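Farnesyltransferase, putative (Trypanosoma cruzi, PDB 3WCA) probably catalyses the magnesium-dependent, NAD(P)H-dependent condensation of two farnesyl diphosphates to squalene, the step that leads into lanosterol synthesis. Local coordinates at residues A[166-169]-A[170-174]; A[188-191]-A[192-195]. The protein carries 1 engineered substitution. All coordinates share one frame; numbering follows the deposited sequence.

Overall arrangement
Both contacts are local, each formed between neighbouring residues along the chain, so neither closes a long loop, and they follow in series without nesting or crossing. Interaction 1 is about two and a half turns of helix 154-179. The chain then leaves that helix, and interaction 2 lies where the following loop turns into helix 191-207. Their centres are about 8 Å apart, and helix 154-179 meets both the start of helix 191-207 (Thr173 OG1 3.3 Å from Ala193 CB) and the N-cap residue before it (Thr173 CG2 3.6 Å from Leu190 CD2). Both contribute residues to the pocket of the farnesyl thiodiphosphate, Val168, Gly169 and Leu172 from interaction 1 and Ala193 from interaction 2.

Interaction 1 (A[166-169]-A[170-174]); sequences GLVG and HGLTL. With FPS (S-[(2E,6E)-3,7,11-trimethyldodeca-2,6,10-trienyl] trihydrogen thiodiphosphate), chain E.
Gly169 O is gripped twice by Thr173, through the backbone N at 3.1 Å and the hydroxyl OG1 at 2.7 Å, the two donors arriving from opposite faces of the carbonyl plane. Thr173 OG1 stands beside its own backbone N (chi1 -60°), which turns the hydroxyl back along the helix to this carbonyl; Tyr267 OH is a second hydrogen-bonding partner of OG1. The neighbouring i to i+4 backbone bonds are nearly straight from Gly171 N to Leu167 O and from Leu172 N to Val168 O, but more bent, at 144°, from His170 N to Gly166 O.

Helix 154-179 runs past the farnesyl chain in the substrate pocket of the all-helical squalene synthase fold. Gly169 CA comes within 3.4 Å of C15, one of the two methyls at the chain end of the farnesyl analogue, an approach made by the bare backbone of a glycine. Val168 CG1 meets C8, the branched middle carbon of the chain, at 3.7 Å, and Leu172 CD1 touches C14, the other terminal methyl, at 3.6 Å. The same two branches, Val168 CG1 and Leu172 CD1, are 4.2 Å apart, one turn along the pocket wall, while residues of helix 51-72 pack against both side chains.

Away from the ligand, Leu167 CD2 lies 3.9 Å from His170 ND1, approaching the imidazole obliquely. That ring also meets His162 edge-to-face.

Interaction 2 (A[188-191]-A[192-195]); sequences DDLT and NANH
Leu190 occupies the N-cap position of helix 191-207, and its carbonyl O opens the helical bonding by accepting Asn194 N at 3.0 Å and, weakly, Ala193 N, while His195 N reaches Thr191 O at 2.9 Å. Ahead of the cap, Asp189 holds Thr191 by a single carboxylate oxygen: OD1 takes the backbone N of Thr191 at 2.7 Å nearly along its C-O axis and Thr191 OG1 on its syn side. Two waters link Asp189 O to the first turn, one to Asn192 N and the other, weakly, to Ala193 N.

Thr191 and His195 run side by side, with Thr191 CG2 3.6 Å from His195 CD2; the methyl is anti to the backbone N of Thr191, which leaves OG1 beside that N and directed to Asp189. A third water bridges Thr191 O and Asn194 ND2, while Asn194 OD1 bonds to His162 ND1; this water sits over the centre of the His195 ring, whose ND1 is hydrogen-bonded to His260. Leu190 CD2 touches Ala193 CB at 4.2 Å, and the Ala193 side chain lies about 4 Å, nearest atoms, from the bound farnesyl analogue. The Asp189 to Thr191 N bond defines an Asx turn, here leading into a helix that contributes to the substrate pocket.

Interaction 1 (A[166-169]-A[170-174])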
loop_
_atom_site.group_PDB
_atom_site.type_symbol
_atom_site.label_atom_id
_atom_site.label_comp_id
_atom_site.label_asym_id
_atom_site.label_seq_id
_atom_site.Cartn_x
_atom_site.Cartn_y
_atom_site.Cartn_z
ATOM N N GLY A 166 3.894 -5.213 1.303
ATOM C CA GLY A 166 5.284 -5.490 0.997
ATOM C C GLY A 166 5.416 -6.565 -0.077
ATOM O O GLY A 166 6.316 -6.503 -0.924
ATOM N N LEU A 167 4.514 -7.544 -0.049
ATOM C CA LEU A 167 4.539 -8.626 -1.025
ATOM C C LEU A 167 4.106 -8.144 -2.414
ATOM O O LEU A 167 4.511 -8.713 -3.433
ATOM C CB LEU A 167 3.645 -9.783 -0.566
ATOM C CG LEU A 167 4.255 -10.724 0.483
ATOM C CD1 LEU A 167 3.242 -11.764 0.906
ATOM C CD2 LEU A 167 5.488 -11.406 -0.110
ATOM N N VAL A 168 3.264 -7.115 -2.453
ATOM C CA VAL A 168 2.835 -6.568 -3.735
ATOM C C VAL A 168 4.123 -6.010 -4.323
ATOM O O VAL A 168 4.379 -6.126 -5.516
ATOM C CB VAL A 168 1.809 -5.428 -3.555
ATOM C CG1 VAL A 168 1.384 -4.895 -4.908
ATOM C CG2 VAL A 168 0.591 -5.936 -2.781
ATOM N N GLY A 169 4.948 -5.430 -3.457
ATOM C CA GLY A 169 6.217 -4.879 -3.892
ATOM C C GLY A 169 7.109 -5.971 -4.463
ATOM O O GLY A 169 7.793 -5.759 -5.473
ATOM N N HIS A 170 7.119 -7.133 -3.806
ATOM C CA HIS A 170 7.916 -8.266 -4.273
ATOM C C HIS A 170 7.372 -8.690 -5.635
ATOM O O HIS A 170 8.107 -8.745 -6.617
ATOM C CB HIS A 170 7.823 -9.454 -3.300
ATOM C CG HIS A 170 8.618 -9.282 -2.040
ATOM N ND1 HIS A 170 9.066 -10.351 -1.293
ATOM C CD2 HIS A 170 9.059 -8.171 -1.404
ATOM C CE1 HIS A 170 9.753 -9.908 -0.255
ATOM N NE2 HIS A 170 9.763 -8.587 -0.298
ATOM N N GLY A 171 6.073 -8.979 -5.667
ATOM C CA GLY A 171 5.405 -9.396 -6.888
ATOM C C GLY A 171 5.683 -8.489 -8.074
ATOM O O GLY A 171 6.121 -8.964 -9.122
ATOM N N LEU A 172 5.426 -7.190 -7.913
ATOM C CA LEU A 172 5.672 -6.229 -8.984
ATOM C C LEU A 172 7.123 -6.312 -9.432
ATOM O O LEU A 172 7.399 -6.383 -10.619
ATOM C CB LEU A 172 5.355 -4.792 -8.532
ATOM C CG LEU A 172 3.873 -4.456 -8.330
ATOM C CD1 LEU A 172 3.720 -3.012 -7.858
ATOM C CD2 LEU A 172 3.119 -4.675 -9.629
ATOM N N THR A 173 8.047 -6.294 -8.479
ATOM C CA THR A 173 9.463 -6.368 -8.802
ATOM C C THR A 173 9.757 -7.630 -9.633
ATOM O O THR A 173 10.553 -7.588 -10.573
ATOM C CB THR A 173 10.322 -6.364 -7.515
ATOM O OG1 THR A 173 10.078 -5.156 -6.777
ATOM C CG2 THR A 173 11.811 -6.438 -7.855
ATOM N N LEU A 174 9.103 -8.746 -9.304
ATOM C CA LEU A 174 9.314 -9.983 -10.054
ATOM C C LEU A 174 8.630 -9.914 -11.423
ATOM O O LEU A 174 9.064 -10.566 -12.369
ATOM C CB LEU A 174 8.802 -11.192 -9.268
ATOM C CG LEU A 174 9.558 -11.548 -7.983
ATOM C CD1 LEU A 174 8.783 -12.637 -7.239
ATOM C CD2 LEU A 174 10.984 -12.010 -8.303
HETATM C C1 FPS E . -4.638 0.095 -1.071
HETATM S S1 FPS E . -5.724 -0.166 -2.557
HETATM C C2 FPS E . -3.309 -0.704 -1.239
HETATM C C3 FPS E . -2.009 -0.384 -0.863
HETATM C C4 FPS E . -1.608 0.892 -0.156
HETATM C C5 FPS E . -0.928 -1.384 -1.205
HETATM C C6 FPS E . -0.476 -1.485 -2.695
HETATM C C7 FPS E . 1.026 -1.666 -2.683
HETATM C C8 FPS E . 1.874 -1.462 -3.702
HETATM C C10 FPS E . 3.363 -1.736 -3.412
HETATM C C9 FPS E . 1.438 -0.990 -5.095
HETATM C C11 FPS E . 4.282 -0.884 -4.257
HETATM C C12 FPS E . 5.644 -1.527 -4.300
HETATM C C13 FPS E . 6.502 -1.479 -5.343
HETATM C C14 FPS E . 6.205 -0.751 -6.661
HETATM C C15 FPS E . 7.843 -2.192 -5.189
HETATM P PA FPS E . -5.598 1.463 -3.829
HETATM O O1A FPS E . -4.108 1.762 -4.156
HETATM O O2A FPS E . -6.345 1.103 -5.089
HETATM O O3A FPS E . -6.485 2.810 -3.373
HETATM P PB FPS E . -6.650 3.723 -1.957
HETATM O O1B FPS E . -6.612 5.249 -2.269
HETATM O O2B FPS E . -8.056 3.425 -1.323
HETATM O O3B FPS E . -5.428 3.447 -0.987
#

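Interaction 2 (A[188-191]-A[192-195])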
loop_
_atom_site.group_PDB
_atom_site.type_symbol
_atom_site.label_atom_id
_atom_site.label_comp_id
_atom_site.label_asym_id
_atom_site.label_seq_id
_atom_site.Cartn_x
_atom_site.Cartn_y
_atom_site.Cartn_z
ATOM N N ASP A 188 17.426 -9.431 -6.975
ATOM C CA ASP A 188 18.443 -10.023 -6.110
ATOM C C ASP A 188 18.039 -9.930 -4.649
ATOM O O ASP A 188 17.909 -10.951 -3.970
ATOM C CB ASP A 188 19.798 -9.345 -6.308
ATOM C CG ASP A 188 20.487 -9.794 -7.581
ATOM O OD1 ASP A 188 20.171 -10.901 -8.071
ATOM O OD2 ASP A 188 21.350 -9.047 -8.085
ATOM N N ASP A 189 17.848 -8.704 -4.170
ATOM C CA ASP A 189 17.436 -8.461 -2.793
ATOM C C ASP A 189 16.136 -7.664 -2.820
ATOM O O ASP A 189 16.122 -6.493 -3.221
ATOM C CB ASP A 189 18.501 -7.665 -2.036
ATOM C CG ASP A 189 18.147 -7.478 -0.572
ATOM O OD1 ASP A 189 16.939 -7.520 -0.263
ATOM O OD2 ASP A 189 19.059 -7.281 0.266
ATOM N N LEU A 190 15.056 -8.303 -2.374
ATOM C CA LEU A 190 13.731 -7.698 -2.358
ATOM C C LEU A 190 13.392 -6.840 -1.140
ATOM O O LEU A 190 12.239 -6.445 -0.953
ATOM C CB LEU A 190 12.678 -8.795 -2.522
ATOM C CG LEU A 190 12.723 -9.471 -3.899
ATOM C CD1 LEU A 190 11.629 -10.526 -3.998
ATOM C CD2 LEU A 190 12.542 -8.409 -4.986
ATOM N N THR A 191 14.392 -6.544 -0.319
ATOM C CA THR A 191 14.183 -5.731 0.873
ATOM C C THR A 191 13.602 -4.364 0.513
ATOM O O THR A 191 12.568 -3.960 1.043
ATOM C CB THR A 191 15.506 -5.532 1.634
ATOM O OG1 THR A 191 16.032 -6.813 2.000
ATOM C CG2 THR A 191 15.285 -4.704 2.891
ATOM N N ASN A 192 14.261 -3.660 -0.399
ATOM C CA ASN A 192 13.784 -2.349 -0.804
ATOM C C ASN A 192 12.419 -2.395 -1.467
ATOM O O ASN A 192 11.670 -1.431 -1.394
ATOM C CB ASN A 192 14.802 -1.659 -1.712
ATOM C CG ASN A 192 16.038 -1.235 -0.954
ATOM O OD1 ASN A 192 16.005 -1.138 0.272
ATOM N ND2 ASN A 192 17.126 -0.969 -1.667
ATOM N N ALA A 193 12.080 -3.511 -2.095
ATOM C CA ALA A 193 10.769 -3.625 -2.728
ATOM C C ALA A 193 9.732 -3.682 -1.609
ATOM O O ALA A 193 8.640 -3.128 -1.729
ATOM C CB ALA A 193 10.692 -4.880 -3.574
ATOM N N ASN A 194 10.094 -4.354 -0.521
ATOM C CA ASN A 194 9.220 -4.490 0.633
ATOM C C ASN A 194 9.059 -3.125 1.305
ATOM O O ASN A 194 7.974 -2.781 1.773
ATOM C CB ASN A 194 9.810 -5.489 1.635
ATOM C CG ASN A 194 8.888 -5.751 2.795
ATOM O OD1 ASN A 194 7.852 -6.402 2.647
ATOM N ND2 ASN A 194 9.245 -5.228 3.961
ATOM N N HIS A 195 10.151 -2.372 1.380
ATOM C CA HIS A 195 10.109 -1.039 1.956
ATOM C C HIS A 195 9.110 -0.187 1.152
ATOM O O HIS A 195 8.309 0.547 1.723
ATOM C CB HIS A 195 11.490 -0.385 1.891
ATOM C CG HIS A 195 12.414 -0.798 2.995
ATOM N ND1 HIS A 195 12.205 -0.444 4.310
ATOM C CD2 HIS A 195 13.559 -1.520 2.976
ATOM C CE1 HIS A 195 13.183 -0.929 5.055
ATOM N NE2 HIS A 195 14.017 -1.587 4.269
HETATM O O HOH W 1 14.250 -4.582 -3.600
HETATM O O HOH W 2 17.118 -4.208 -1.380
HETATM O O HOH W 3 11.903 -4.076 4.124
#